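Long-range contacts in Non-structural polyprotein (Sindbis virus, PDB 4GUA), which combines protease, macro and zinc-binding regions of nsP2 and nsP3 in one viral precursor, and probably cleaves the non-structural polyprotein: residues A[25-30]-A[73-78]; A[64-69]-A[146-151]; A[169-174]-A[292-297]; A[353-358]-A[380-385]; A[445-450]-A[482-487]. One frame throughout, in Å; residues are numbered along the deposited sequence.

Followed from the N terminus, the chain closes its first loop at contact 1, where the end of helix 16-27 meets residues 73-78. Contact 2 opens at residue 64, before that loop is complete, and closes at 151, so the two cross; they also touch, with Phe64 packing on Phe73, and both belong to the peptidase C9 region. Contact 3 follows in series, joining helix 169-172 to an edge strand of the seven-stranded sheet. Contacts 4 and 5, again in series, lie in the macro fold: the first sets a helix end against the turn at 353-358, the second pairs two parallel strands, and Glu358 links them through Thr482 and Tyr484.

Contact 1: residues A[25-30]-A[73-78]; sequences LATAGI and FSKQSI
Ala28 and Phe73 mark the nearest backbone approach, their CA atoms 8.1 Å apart, so that side chains rather than main-chain hydrogen bonds join the helix end at 25-30 to the irregular run 73-78. The ring of Phe73 supplies the buried half of the contact. Ala28 CB lies 3.7 Å from Phe73 CE1, Leu25 CD2 is 4.2 Å from Phe73 CZ, and Ile30 CD1 comes to the edge of the ring, near its plane. These three residues are presented together by the way helix 16-27 stops: Gly29, with a positive phi of 83°, closes a Schellman motif, with Ile30 N bonded back to Leu25 O and Gly29 N to Ala26 O. Within the peptidase C9 region this helix end packs beside helix 52-64, whose Cys60 also touches Phe73. Nearer the surface, Thr27 holds its methyl CG2 beside the backbone N, 3.8 Å from Ile78 CD1, the two side chains sliding past each other in opposite directions. Thr27 and Lys75 meet tip to tip, Lys75 NZ standing 3.8 Å from Thr27 CB. Thr27 OG1, set between backbone N and carbonyl carbon by a chi1 of 66°, is hydrogen-bonded to Ile24 O and Tyr105 N.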
# COMPACT_ATOMS: atom_id res chain seq x y z
N LEU A 25 28.50 -1.52 -3.45
CA LEU A 25 28.50 -2.74 -4.25
C LEU A 25 29.79 -3.54 -4.02
O LEU A 25 29.79 -4.77 -4.02
CB LEU A 25 28.34 -2.40 -5.73
CG LEU A 25 27.06 -1.65 -6.12
CD1 LEU A 25 27.00 -1.42 -7.62
CD2 LEU A 25 25.83 -2.41 -5.64
N ALA A 26 30.89 -2.84 -3.80
CA ALA A 26 32.18 -3.48 -3.58
C ALA A 26 32.18 -4.43 -2.39
O ALA A 26 32.82 -5.48 -2.43
CB ALA A 26 33.23 -2.43 -3.41
N THR A 27 31.48 -4.08 -1.31
CA THR A 27 31.46 -4.93 -0.13
C THR A 27 30.85 -6.28 -0.44
O THR A 27 31.11 -7.26 0.26
CB THR A 27 30.66 -4.30 1.03
OG1 THR A 27 29.27 -4.22 0.65
CG2 THR A 27 31.17 -2.92 1.37
N ALA A 28 30.04 -6.33 -1.48
CA ALA A 28 29.38 -7.56 -1.90
C ALA A 28 30.17 -8.26 -3.00
O ALA A 28 29.71 -9.26 -3.54
CB ALA A 28 27.97 -7.27 -2.38
N GLY A 29 31.33 -7.72 -3.34
CA GLY A 29 32.15 -8.31 -4.39
C GLY A 29 31.72 -7.89 -5.78
O GLY A 29 32.23 -8.41 -6.78
N ILE A 30 30.79 -6.95 -5.85
CA ILE A 30 30.23 -6.51 -7.13
C ILE A 30 30.98 -5.30 -7.66
O ILE A 30 31.12 -4.28 -6.97
CB ILE A 30 28.75 -6.12 -6.99
CG1 ILE A 30 27.92 -7.33 -6.56
CG2 ILE A 30 28.23 -5.55 -8.30
CD1 ILE A 30 26.51 -6.99 -6.18
N PHE A 73 22.04 -6.02 1.87
CA PHE A 73 22.84 -4.80 1.90
C PHE A 73 22.71 -3.97 3.19
O PHE A 73 23.10 -2.80 3.21
CB PHE A 73 22.58 -3.95 0.65
CG PHE A 73 23.35 -4.43 -0.54
CD1 PHE A 73 24.70 -4.16 -0.66
CD2 PHE A 73 22.73 -5.16 -1.54
CE1 PHE A 73 25.41 -4.61 -1.75
CE2 PHE A 73 23.44 -5.61 -2.64
CZ PHE A 73 24.78 -5.33 -2.74
N SER A 74 22.10 -4.54 4.23
CA SER A 74 21.71 -3.80 5.43
C SER A 74 22.78 -3.70 6.53
O SER A 74 22.51 -3.21 7.63
CB SER A 74 20.44 -4.42 6.03
OG SER A 74 19.30 -3.64 5.71
N LYS A 75 23.97 -4.17 6.24
CA LYS A 75 25.10 -4.01 7.15
C LYS A 75 25.52 -2.55 7.11
O LYS A 75 25.69 -1.98 6.03
CB LYS A 75 26.20 -4.97 6.70
CG LYS A 75 27.59 -4.76 7.24
CD LYS A 75 28.46 -4.62 5.99
CE LYS A 75 29.88 -5.13 6.10
NZ LYS A 75 30.60 -5.02 4.78
N GLN A 76 25.68 -1.92 8.28
CA GLN A 76 25.87 -0.47 8.28
C GLN A 76 27.34 -0.18 8.14
O GLN A 76 28.07 -0.17 9.12
CB GLN A 76 25.40 0.13 9.61
CG GLN A 76 24.01 -0.25 10.04
CD GLN A 76 22.97 0.26 9.08
OE1 GLN A 76 22.45 -0.49 8.26
NE2 GLN A 76 22.66 1.55 9.17
N SER A 77 27.74 0.18 6.94
CA SER A 77 29.15 0.31 6.65
C SER A 77 29.45 1.64 6.02
O SER A 77 30.09 2.50 6.61
CB SER A 77 29.58 -0.78 5.66
OG SER A 77 29.45 -2.09 6.19
N ILE A 78 28.95 1.79 4.80
CA ILE A 78 29.18 2.97 4.01
C ILE A 78 27.90 3.77 3.93
O ILE A 78 26.87 3.25 3.52
CB ILE A 78 29.62 2.56 2.61
CG1 ILE A 78 30.81 1.61 2.72
CG2 ILE A 78 29.93 3.79 1.77
CD1 ILE A 78 31.16 0.92 1.42

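Contact 2: residues A[64-69]-A[146-151]; sequences FGMDLT and VPVNRN. With SO4 (sulfate ion), chain F.
Asn149 uses both ends of its side-chain amide on Asp67, one on the backbone N and one on the carboxylate. Its OD1 accepts from Asp67 N at 3.0 Å, while its ND2 donates to Asp67 OD1 at 2.9 Å, coming from above the carboxylate plane; amide and carboxylate stand 87° apart. A chi1 of 67° places Asn149 CG between its own backbone N and carbonyl carbon, from where the amide reaches Asp67. The same ND2 also donates to sulfate O4, at 2.8 Å, and more weakly to O3, so the amide nitrogen bridges protein and a bound anion that probably came from the crystallisation liquor.

Three donors grip Asp67 OD1. Besides Asn149 ND2 it receives Thr69 OG1 at 2.6 Å on its syn lone pair and Thr69 N at 3.0 Å from above the plane, an array that would favour the charged carboxylate.

One step further out, a backbone hydrogen bond of 3.1 Å from Val148 N to Gly65 O fixes the two runs, and Met66 CG lies 3.8 Å from Val148 CG1, the side chains pointing the same way. Arg150 approaches Asp67 without forming a salt bridge; it is committed to Glu278 and to Ala273 O. In the peptidase C9 region, then, an Asx turn starting at Asp67 docks onto the type I beta turn from Pro147 to Arg150 by way of a side-chain amide.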
# COMPACT_ATOMS: atom_id res chain seq x y z
N PHE A 64 21.38 -11.04 -6.52
CA PHE A 64 20.99 -12.04 -5.53
C PHE A 64 19.55 -12.57 -5.62
O PHE A 64 19.13 -13.39 -4.81
CB PHE A 64 21.29 -11.50 -4.14
CG PHE A 64 22.66 -10.88 -4.02
CD1 PHE A 64 23.79 -11.63 -4.28
CD2 PHE A 64 22.81 -9.55 -3.68
CE1 PHE A 64 25.05 -11.08 -4.19
CE2 PHE A 64 24.07 -8.99 -3.59
CZ PHE A 64 25.19 -9.76 -3.84
N GLY A 65 18.79 -12.10 -6.60
CA GLY A 65 17.40 -12.53 -6.76
C GLY A 65 16.47 -12.21 -5.60
O GLY A 65 15.43 -12.86 -5.44
N MET A 66 16.82 -11.22 -4.79
CA MET A 66 15.96 -10.76 -3.70
C MET A 66 16.09 -9.25 -3.53
O MET A 66 17.10 -8.66 -3.93
CB MET A 66 16.34 -11.45 -2.40
CG MET A 66 15.92 -12.91 -2.35
SD MET A 66 16.49 -13.74 -0.85
CE MET A 66 18.10 -13.01 -0.72
N ASP A 67 15.09 -8.62 -2.94
CA ASP A 67 15.14 -7.17 -2.77
C ASP A 67 15.75 -6.82 -1.40
O ASP A 67 16.16 -7.70 -0.65
CB ASP A 67 13.75 -6.53 -2.97
CG ASP A 67 12.83 -6.72 -1.78
OD1 ASP A 67 13.27 -7.28 -0.76
OD2 ASP A 67 11.65 -6.31 -1.87
N LEU A 68 15.84 -5.53 -1.11
CA LEU A 68 16.59 -5.05 0.05
C LEU A 68 16.00 -5.47 1.40
O LEU A 68 16.68 -5.40 2.42
CB LEU A 68 16.71 -3.52 -0.01
CG LEU A 68 17.59 -3.02 -1.16
CD1 LEU A 68 17.55 -1.49 -1.24
CD2 LEU A 68 19.03 -3.52 -1.04
N THR A 69 14.74 -5.90 1.42
CA THR A 69 14.13 -6.30 2.68
C THR A 69 14.73 -7.61 3.15
O THR A 69 14.52 -8.03 4.28
CB THR A 69 12.60 -6.43 2.59
OG1 THR A 69 12.26 -7.46 1.67
CG2 THR A 69 11.98 -5.12 2.13
N VAL A 146 12.03 -11.09 -11.28
CA VAL A 146 11.18 -10.88 -10.12
C VAL A 146 11.93 -11.30 -8.87
O VAL A 146 12.55 -12.36 -8.83
CB VAL A 146 9.88 -11.72 -10.22
CG1 VAL A 146 8.93 -11.37 -9.09
CG2 VAL A 146 9.19 -11.49 -11.55
N PRO A 147 11.86 -10.47 -7.82
CA PRO A 147 12.50 -10.84 -6.55
C PRO A 147 11.71 -11.95 -5.88
O PRO A 147 10.49 -11.81 -5.74
CB PRO A 147 12.42 -9.55 -5.74
CG PRO A 147 11.18 -8.90 -6.24
CD PRO A 147 11.09 -9.22 -7.71
N VAL A 148 12.37 -13.01 -5.43
CA VAL A 148 11.63 -14.18 -4.96
C VAL A 148 11.09 -13.99 -3.54
O VAL A 148 10.18 -14.70 -3.12
CB VAL A 148 12.50 -15.46 -5.02
CG1 VAL A 148 13.56 -15.44 -3.92
CG2 VAL A 148 11.64 -16.68 -4.89
N ASN A 149 11.63 -13.01 -2.83
CA ASN A 149 11.28 -12.83 -1.42
C ASN A 149 10.12 -11.87 -1.20
O ASN A 149 9.75 -11.62 -0.06
CB ASN A 149 12.49 -12.32 -0.65
CG ASN A 149 12.90 -10.92 -1.06
OD1 ASN A 149 13.02 -10.63 -2.25
ND2 ASN A 149 13.08 -10.05 -0.07
N ARG A 150 9.56 -11.34 -2.28
CA ARG A 150 8.54 -10.29 -2.18
C ARG A 150 7.13 -10.80 -2.41
O ARG A 150 6.86 -11.52 -3.37
CB ARG A 150 8.85 -9.17 -3.19
CG ARG A 150 7.78 -8.09 -3.29
CD ARG A 150 8.35 -6.82 -3.92
NE ARG A 150 7.33 -5.79 -4.15
CZ ARG A 150 6.88 -4.96 -3.22
NH1 ARG A 150 7.36 -5.02 -1.98
NH2 ARG A 150 5.96 -4.07 -3.52
N ASN A 151 6.21 -10.42 -1.53
CA ASN A 151 4.79 -10.61 -1.81
C ASN A 151 4.32 -9.43 -2.63
O ASN A 151 4.33 -8.30 -2.16
CB ASN A 151 3.98 -10.74 -0.52
CG ASN A 151 4.04 -12.14 0.08
OD1 ASN A 151 4.52 -13.08 -0.55
ND2 ASN A 151 3.53 -12.27 1.30
S SO4 F . 12.31 -11.54 3.17
O1 SO4 F . 11.38 -12.59 3.58
O2 SO4 F . 12.78 -10.81 4.35
O3 SO4 F . 13.46 -12.14 2.49
O4 SO4 F . 11.61 -10.60 2.28

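Contact 3: residues A[169-174]-A[292-297]; sequences KKFLNQ and SAARPD
Phe171 holds CG anti to its backbone N: chi1 of -176° sends CG away from helix 169-172 toward Pro296, and chi2 of 43° turns the ring so that a face meets the proline. Lys170 likewise starts with CG anti to N, but its chain then bends at chi2 and chi3, which turn CD and CE, and NZ ends near Pro296 CB and Asp297 N. The central interaction is a CH-pi contact: Pro296 CG sits over one face of the Phe171 ring, 3.5 Å from the centroid and only 9° off the ring normal. All six ring carbons therefore lie at similar distances from that single atom, with CD1 at 3.5 Å and CE2 at 3.9 Å. Pro296 CB lies toward the CG and CD1 side of the ring.

Pro296 follows strand 288-294, one of the two outermost strands of a mixed seven-stranded sheet whose order, 3-2-1-4-5-7-6 with strand 7 antiparallel, is that of the Rossmann-like methyltransferase fold. Ala294, the last residue of the strand, adds its CB at 4.3 Å from Phe171 CE1. Phe171 reaches deeper into the sheet too, meeting Phe226 and the ring of Tyr306, while Phe175 stands edge-to-face to it.

Toward the surface, Lys170 NZ passes 3.9 Å from Pro296 CB. Although the ammonium is near Asp297, the two charged groups do not meet: NZ and Asp297 OD2 are 5.9 Å apart, an attraction that is probably slight at an exposed position.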
# COMPACT_ATOMS: atom_id res chain seq x y z
N LYS A 169 -9.85 11.48 -25.01
CA LYS A 169 -10.99 12.32 -24.66
C LYS A 169 -12.07 11.55 -23.89
O LYS A 169 -12.64 12.08 -22.94
CB LYS A 169 -11.59 12.96 -25.91
N LYS A 170 -12.33 10.31 -24.29
CA LYS A 170 -13.33 9.48 -23.61
C LYS A 170 -12.99 9.38 -22.12
O LYS A 170 -13.87 9.41 -21.27
CB LYS A 170 -13.40 8.07 -24.23
CG LYS A 170 -14.39 7.10 -23.54
CD LYS A 170 -13.86 5.65 -23.40
CE LYS A 170 -12.81 5.47 -22.26
NZ LYS A 170 -12.75 4.06 -21.73
N PHE A 171 -11.70 9.29 -21.83
CA PHE A 171 -11.22 9.14 -20.45
C PHE A 171 -11.26 10.45 -19.68
O PHE A 171 -11.74 10.50 -18.55
CB PHE A 171 -9.80 8.55 -20.44
CG PHE A 171 -9.27 8.27 -19.07
CD1 PHE A 171 -10.07 7.68 -18.11
CD2 PHE A 171 -7.97 8.58 -18.74
CE1 PHE A 171 -9.58 7.41 -16.85
CE2 PHE A 171 -7.47 8.31 -17.48
CZ PHE A 171 -8.28 7.73 -16.53
N LEU A 172 -10.76 11.52 -20.29
CA LEU A 172 -10.74 12.82 -19.63
C LEU A 172 -12.15 13.33 -19.33
O LEU A 172 -12.35 14.09 -18.38
CB LEU A 172 -9.96 13.85 -20.45
CG LEU A 172 -8.43 13.68 -20.44
CD1 LEU A 172 -7.75 14.78 -21.24
CD2 LEU A 172 -7.90 13.67 -19.03
N ASN A 173 -13.13 12.91 -20.13
CA ASN A 173 -14.51 13.31 -19.90
C ASN A 173 -15.10 12.70 -18.64
O ASN A 173 -16.14 13.13 -18.16
CB ASN A 173 -15.39 12.99 -21.11
CG ASN A 173 -15.20 13.97 -22.25
OD1 ASN A 173 -14.63 15.05 -22.06
ND2 ASN A 173 -15.67 13.60 -23.44
N GLN A 174 -14.43 11.69 -18.09
CA GLN A 174 -14.88 11.09 -16.84
C GLN A 174 -14.50 11.94 -15.64
O GLN A 174 -14.84 11.61 -14.50
CB GLN A 174 -14.33 9.67 -16.68
CG GLN A 174 -14.87 8.70 -17.71
CD GLN A 174 -15.93 7.81 -17.10
OE1 GLN A 174 -17.12 7.98 -17.36
NE2 GLN A 174 -15.51 6.88 -16.25
N SER A 292 -7.84 5.36 -6.60
CA SER A 292 -8.31 4.19 -7.33
C SER A 292 -7.45 4.04 -8.57
O SER A 292 -6.39 4.66 -8.66
CB SER A 292 -9.78 4.34 -7.72
OG SER A 292 -10.31 3.09 -8.15
N ALA A 293 -7.86 3.17 -9.48
CA ALA A 293 -7.12 2.93 -10.72
C ALA A 293 -8.07 2.62 -11.87
O ALA A 293 -9.24 2.28 -11.66
CB ALA A 293 -6.16 1.77 -10.53
N ALA A 294 -7.56 2.76 -13.08
CA ALA A 294 -8.35 2.52 -14.27
C ALA A 294 -7.43 2.12 -15.41
O ALA A 294 -6.28 2.55 -15.48
CB ALA A 294 -9.13 3.76 -14.64
N ARG A 295 -7.94 1.28 -16.31
CA ARG A 295 -7.22 0.98 -17.54
C ARG A 295 -8.20 1.24 -18.68
O ARG A 295 -8.81 0.32 -19.21
CB ARG A 295 -6.64 -0.45 -17.54
CG ARG A 295 -5.90 -0.81 -18.83
CD ARG A 295 -4.91 -1.97 -18.71
NE ARG A 295 -5.51 -3.22 -18.25
CZ ARG A 295 -6.07 -4.12 -19.05
NH1 ARG A 295 -6.13 -3.92 -20.37
NH2 ARG A 295 -6.59 -5.23 -18.54
N PRO A 296 -8.34 2.52 -19.07
CA PRO A 296 -9.28 2.90 -20.11
C PRO A 296 -8.79 2.46 -21.47
O PRO A 296 -7.72 1.88 -21.58
CB PRO A 296 -9.29 4.44 -20.04
CG PRO A 296 -8.22 4.84 -19.07
CD PRO A 296 -7.43 3.63 -18.71
N ASP A 297 -9.58 2.75 -22.50
CA ASP A 297 -9.30 2.28 -23.84
C ASP A 297 -8.09 3.01 -24.44
O ASP A 297 -7.53 2.56 -25.44
CB ASP A 297 -10.53 2.48 -24.73
CG ASP A 297 -10.49 1.66 -26.01
OD1 ASP A 297 -9.88 0.57 -26.00
OD2 ASP A 297 -11.07 2.11 -27.02

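Contact 4: residues A[353-358]-A[380-385]; sequences IADCQE and YKRWPT
Trp383 and Ala354 form the tightly packed part of this contact, where the six-membered side of the indole rests against the 3-10 segment 353-355. Trp383 CH2 lies 3.2 Å from Ala354 O and 4.3 Å from Cys356 SG, and Ala354 CB adds a looser apolar contact with CZ3. With CG beside the backbone N, chi1 -61°, Trp383 sets out inward from the end of helix 375-382 and also packs on Val361, Lys405 and Cys402. Three strands of the central sheet of the macro fold are thus touched by one indole, and the loop between strands 346-349 and 360-364 meets its CH2 end. Arg382, the preceding residue, takes the solvent side. Its CD lies over one face of the Trp383 indole, 3.3 Å above the plane and offset toward the rim. Beyond CD the chain bends at chi3, and Ala354 O lies over a face of the guanidinium; its 3.0 Å separation from Arg382 NE has too poor an angle for a hydrogen bond. What binds the exposed end is charge: Asp355 OD1 and Arg382 NH2 make a salt bridge of 2.6 Å, the carboxylate and guanidinium planes 89° apart, a single-oxygen contact rather than a side-by-side pairing.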
# COMPACT_ATOMS: atom_id res chain seq x y z
N ILE A 353 -35.01 0.30 4.32
CA ILE A 353 -33.85 -0.26 3.62
C ILE A 353 -34.20 -1.54 2.86
O ILE A 353 -33.54 -1.89 1.88
CB ILE A 353 -32.69 -0.54 4.60
CG1 ILE A 353 -31.36 -0.61 3.85
CG2 ILE A 353 -32.94 -1.82 5.40
CD1 ILE A 353 -30.15 -0.78 4.75
N ALA A 354 -35.26 -2.23 3.29
CA ALA A 354 -35.67 -3.46 2.62
C ALA A 354 -36.00 -3.20 1.16
O ALA A 354 -35.93 -4.10 0.32
CB ALA A 354 -36.87 -4.07 3.33
N ASP A 355 -36.36 -1.96 0.85
CA ASP A 355 -36.76 -1.59 -0.50
C ASP A 355 -35.60 -1.06 -1.35
O ASP A 355 -35.80 -0.59 -2.47
CB ASP A 355 -37.92 -0.58 -0.46
CG ASP A 355 -39.25 -1.23 -0.05
OD1 ASP A 355 -39.55 -2.34 -0.55
OD2 ASP A 355 -39.99 -0.62 0.75
N CYS A 356 -34.39 -1.12 -0.81
CA CYS A 356 -33.23 -0.53 -1.48
C CYS A 356 -33.02 -1.07 -2.91
O CYS A 356 -33.30 -2.24 -3.20
CB CYS A 356 -31.96 -0.74 -0.65
SG CYS A 356 -31.43 -2.46 -0.46
N GLN A 357 -32.55 -0.19 -3.79
CA GLN A 357 -32.20 -0.55 -5.16
C GLN A 357 -30.71 -0.83 -5.34
O GLN A 357 -30.28 -1.17 -6.44
CB GLN A 357 -32.63 0.57 -6.12
CG GLN A 357 -34.13 0.72 -6.31
CD GLN A 357 -34.76 -0.53 -6.91
OE1 GLN A 357 -34.42 -0.93 -8.03
NE2 GLN A 357 -35.69 -1.14 -6.18
N GLU A 358 -29.92 -0.68 -4.29
CA GLU A 358 -28.47 -0.87 -4.39
C GLU A 358 -28.11 -2.35 -4.52
O GLU A 358 -28.86 -3.20 -4.04
CB GLU A 358 -27.76 -0.27 -3.17
CG GLU A 358 -27.73 1.25 -3.13
CD GLU A 358 -29.08 1.87 -2.84
OE1 GLU A 358 -29.90 1.23 -2.15
OE2 GLU A 358 -29.32 3.01 -3.30
N TYR A 380 -34.82 -9.37 7.40
CA TYR A 380 -35.27 -10.74 7.62
C TYR A 380 -36.62 -11.00 6.95
O TYR A 380 -36.83 -12.06 6.37
CB TYR A 380 -35.38 -11.05 9.11
CG TYR A 380 -36.35 -12.18 9.41
CD1 TYR A 380 -35.99 -13.51 9.23
CD2 TYR A 380 -37.64 -11.91 9.88
CE1 TYR A 380 -36.87 -14.54 9.50
CE2 TYR A 380 -38.53 -12.93 10.15
CZ TYR A 380 -38.14 -14.25 9.96
OH TYR A 380 -39.02 -15.27 10.22
N LYS A 381 -37.54 -10.04 7.05
CA LYS A 381 -38.85 -10.23 6.47
C LYS A 381 -38.80 -10.32 4.94
O LYS A 381 -39.53 -11.12 4.36
CB LYS A 381 -39.81 -9.11 6.88
CG LYS A 381 -40.15 -9.14 8.36
CD LYS A 381 -41.49 -8.50 8.68
CE LYS A 381 -41.59 -7.06 8.16
NZ LYS A 381 -43.00 -6.57 8.10
N ARG A 382 -37.97 -9.51 4.30
CA ARG A 382 -37.83 -9.60 2.84
C ARG A 382 -36.87 -10.69 2.33
O ARG A 382 -37.09 -11.26 1.26
CB ARG A 382 -37.44 -8.27 2.23
CG ARG A 382 -37.25 -8.40 0.73
CD ARG A 382 -36.93 -7.08 0.10
NE ARG A 382 -38.10 -6.21 0.00
CZ ARG A 382 -38.57 -5.70 -1.13
NH1 ARG A 382 -37.99 -5.97 -2.30
NH2 ARG A 382 -39.64 -4.91 -1.10
N TRP A 383 -35.78 -10.94 3.05
CA TRP A 383 -34.80 -11.92 2.59
C TRP A 383 -34.51 -12.98 3.65
O TRP A 383 -33.36 -13.13 4.09
CB TRP A 383 -33.49 -11.23 2.21
CG TRP A 383 -33.61 -10.23 1.11
CD1 TRP A 383 -33.78 -10.48 -0.22
CD2 TRP A 383 -33.54 -8.80 1.24
NE1 TRP A 383 -33.83 -9.30 -0.93
CE2 TRP A 383 -33.68 -8.26 -0.06
CE3 TRP A 383 -33.37 -7.93 2.32
CZ2 TRP A 383 -33.67 -6.88 -0.30
CZ3 TRP A 383 -33.35 -6.57 2.08
CH2 TRP A 383 -33.50 -6.06 0.78
N PRO A 384 -35.54 -13.74 4.05
CA PRO A 384 -35.40 -14.72 5.13
C PRO A 384 -34.24 -15.70 4.93
O PRO A 384 -33.51 -15.96 5.87
CB PRO A 384 -36.73 -15.47 5.10
CG PRO A 384 -37.69 -14.52 4.49
CD PRO A 384 -36.91 -13.70 3.51
N THR A 385 -34.08 -16.21 3.72
CA THR A 385 -33.13 -17.30 3.48
C THR A 385 -31.69 -16.83 3.61
O THR A 385 -30.77 -17.64 3.63
CB THR A 385 -33.35 -17.99 2.11
OG1 THR A 385 -33.30 -17.02 1.05
CG2 THR A 385 -34.70 -18.67 2.07

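Contact 5: residues A[445-450]-A[482-487]; sequences SVAIPL and TIYCLD
Ile483 looks across at Ile448 and Leu450 from the face of the sheet covered by helices 463-474 and 488-502. Its CB stands 4.0 Å from Ile448 O. At the branch, CG2 takes the position anti to the backbone N and comes 4.0 Å from Leu450 CD2, the two side chains crossing obliquely; CG1 runs the other way, a looser 4.5 Å from Ile448 CG2. The terminal CD1 leads away from Ile448, on a side chain that also meets Leu467 of the first helix and Ile494 of the second.

The backbone sets this register. Thr482 bonds to the two residues flanking Ala447, giving its N-H to Val446 O at 3.0 Å and accepting from Ile448 N at 3.1 Å; Ile448 O then accepts from Tyr484 N. Between these bonds, Ala447 CA and Ile483 CA each make a CA-H...O contact with the strand opposite.

On the other face of the sheet, Ala447 CB lies 3.6 Å from Tyr484 CE1. The polar ends here are turned to one carboxylate: Thr482 OG1 and Tyr484 OH are hydrogen-bonded to the two oxygens of Glu358, which would help keep that buried pair of hydroxyls satisfied. Strands 445-448 and 480-484 run parallel at 19° and are connected through helix 463-474, the beta-alpha-beta crossover from which the alpha/beta/alpha sandwich of macro domains is built.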
# COMPACT_ATOMS: atom_id res chain seq x y z
N SER A 445 -22.82 -0.71 -5.75
CA SER A 445 -23.57 0.14 -4.84
C SER A 445 -23.92 -0.65 -3.59
O SER A 445 -24.18 -1.86 -3.66
CB SER A 445 -24.86 0.63 -5.48
OG SER A 445 -25.61 -0.46 -6.02
N VAL A 446 -23.95 0.02 -2.45
CA VAL A 446 -24.26 -0.68 -1.21
C VAL A 446 -25.15 0.18 -0.32
O VAL A 446 -24.90 1.36 -0.14
CB VAL A 446 -22.97 -1.09 -0.47
CG1 VAL A 446 -22.05 0.09 -0.31
CG2 VAL A 446 -23.30 -1.71 0.87
N ALA A 447 -26.22 -0.43 0.19
CA ALA A 447 -27.06 0.22 1.19
C ALA A 447 -26.59 -0.24 2.54
O ALA A 447 -26.44 -1.43 2.78
CB ALA A 447 -28.52 -0.17 0.99
N ILE A 448 -26.36 0.72 3.44
CA ILE A 448 -25.81 0.39 4.74
C ILE A 448 -26.39 1.29 5.84
O ILE A 448 -26.62 2.48 5.62
CB ILE A 448 -24.28 0.53 4.69
CG1 ILE A 448 -23.65 0.31 6.06
CG2 ILE A 448 -23.89 1.90 4.15
CD1 ILE A 448 -22.15 0.24 6.00
N PRO A 449 -26.66 0.71 7.02
CA PRO A 449 -27.12 1.48 8.17
C PRO A 449 -25.94 1.90 9.03
O PRO A 449 -24.82 1.50 8.73
CB PRO A 449 -27.98 0.46 8.92
CG PRO A 449 -27.26 -0.81 8.70
CD PRO A 449 -26.68 -0.73 7.30
N LEU A 450 -26.18 2.66 10.10
CA LEU A 450 -25.08 3.01 10.98
C LEU A 450 -25.01 1.97 12.08
O LEU A 450 -25.87 1.91 12.95
CB LEU A 450 -25.28 4.40 11.58
CG LEU A 450 -25.27 5.58 10.61
CD1 LEU A 450 -25.33 6.90 11.37
CD2 LEU A 450 -24.06 5.55 9.71
N THR A 482 -25.18 4.35 -0.16
CA THR A 482 -26.41 4.95 0.31
C THR A 482 -26.67 4.56 1.76
O THR A 482 -26.93 3.39 2.07
CB THR A 482 -27.60 4.52 -0.56
OG1 THR A 482 -27.38 4.95 -1.91
CG2 THR A 482 -28.89 5.13 -0.04
N ILE A 483 -26.57 5.54 2.65
CA ILE A 483 -26.84 5.36 4.07
C ILE A 483 -28.33 5.52 4.35
O ILE A 483 -28.92 6.57 4.07
CB ILE A 483 -26.04 6.39 4.90
CG1 ILE A 483 -24.56 6.29 4.56
CG2 ILE A 483 -26.27 6.18 6.38
CD1 ILE A 483 -23.70 7.36 5.19
N TYR A 484 -28.93 4.48 4.91
CA TYR A 484 -30.36 4.46 5.20
C TYR A 484 -30.53 4.73 6.67
O TYR A 484 -29.84 4.12 7.49
CB TYR A 484 -30.96 3.10 4.85
CG TYR A 484 -31.32 2.95 3.39
CD1 TYR A 484 -30.33 2.83 2.42
CD2 TYR A 484 -32.64 2.93 2.98
CE1 TYR A 484 -30.65 2.71 1.08
CE2 TYR A 484 -32.97 2.80 1.64
CZ TYR A 484 -31.97 2.68 0.69
OH TYR A 484 -32.30 2.56 -0.64
N CYS A 485 -31.42 5.65 7.04
CA CYS A 485 -31.59 5.92 8.46
C CYS A 485 -32.97 6.27 9.00
O CYS A 485 -33.70 7.11 8.45
CB CYS A 485 -30.64 7.05 8.85
SG CYS A 485 -30.73 8.47 7.74
N LEU A 486 -33.33 5.55 10.05
CA LEU A 486 -33.85 6.14 11.28
C LEU A 486 -34.82 7.32 11.15
O LEU A 486 -35.87 7.25 10.51
CB LEU A 486 -32.64 6.57 12.13
CG LEU A 486 -31.70 5.45 12.59
CD1 LEU A 486 -30.32 6.01 12.74
CD2 LEU A 486 -32.18 4.86 13.91
N ASP A 487 -34.40 8.42 11.79
CA ASP A 487 -35.23 9.56 12.13
C ASP A 487 -34.80 10.76 11.31
O ASP A 487 -33.63 10.89 10.96
CB ASP A 487 -35.07 9.87 13.63
CG ASP A 487 -35.73 11.17 14.04
OD1 ASP A 487 -36.86 11.46 13.58
OD2 ASP A 487 -35.11 11.92 14.83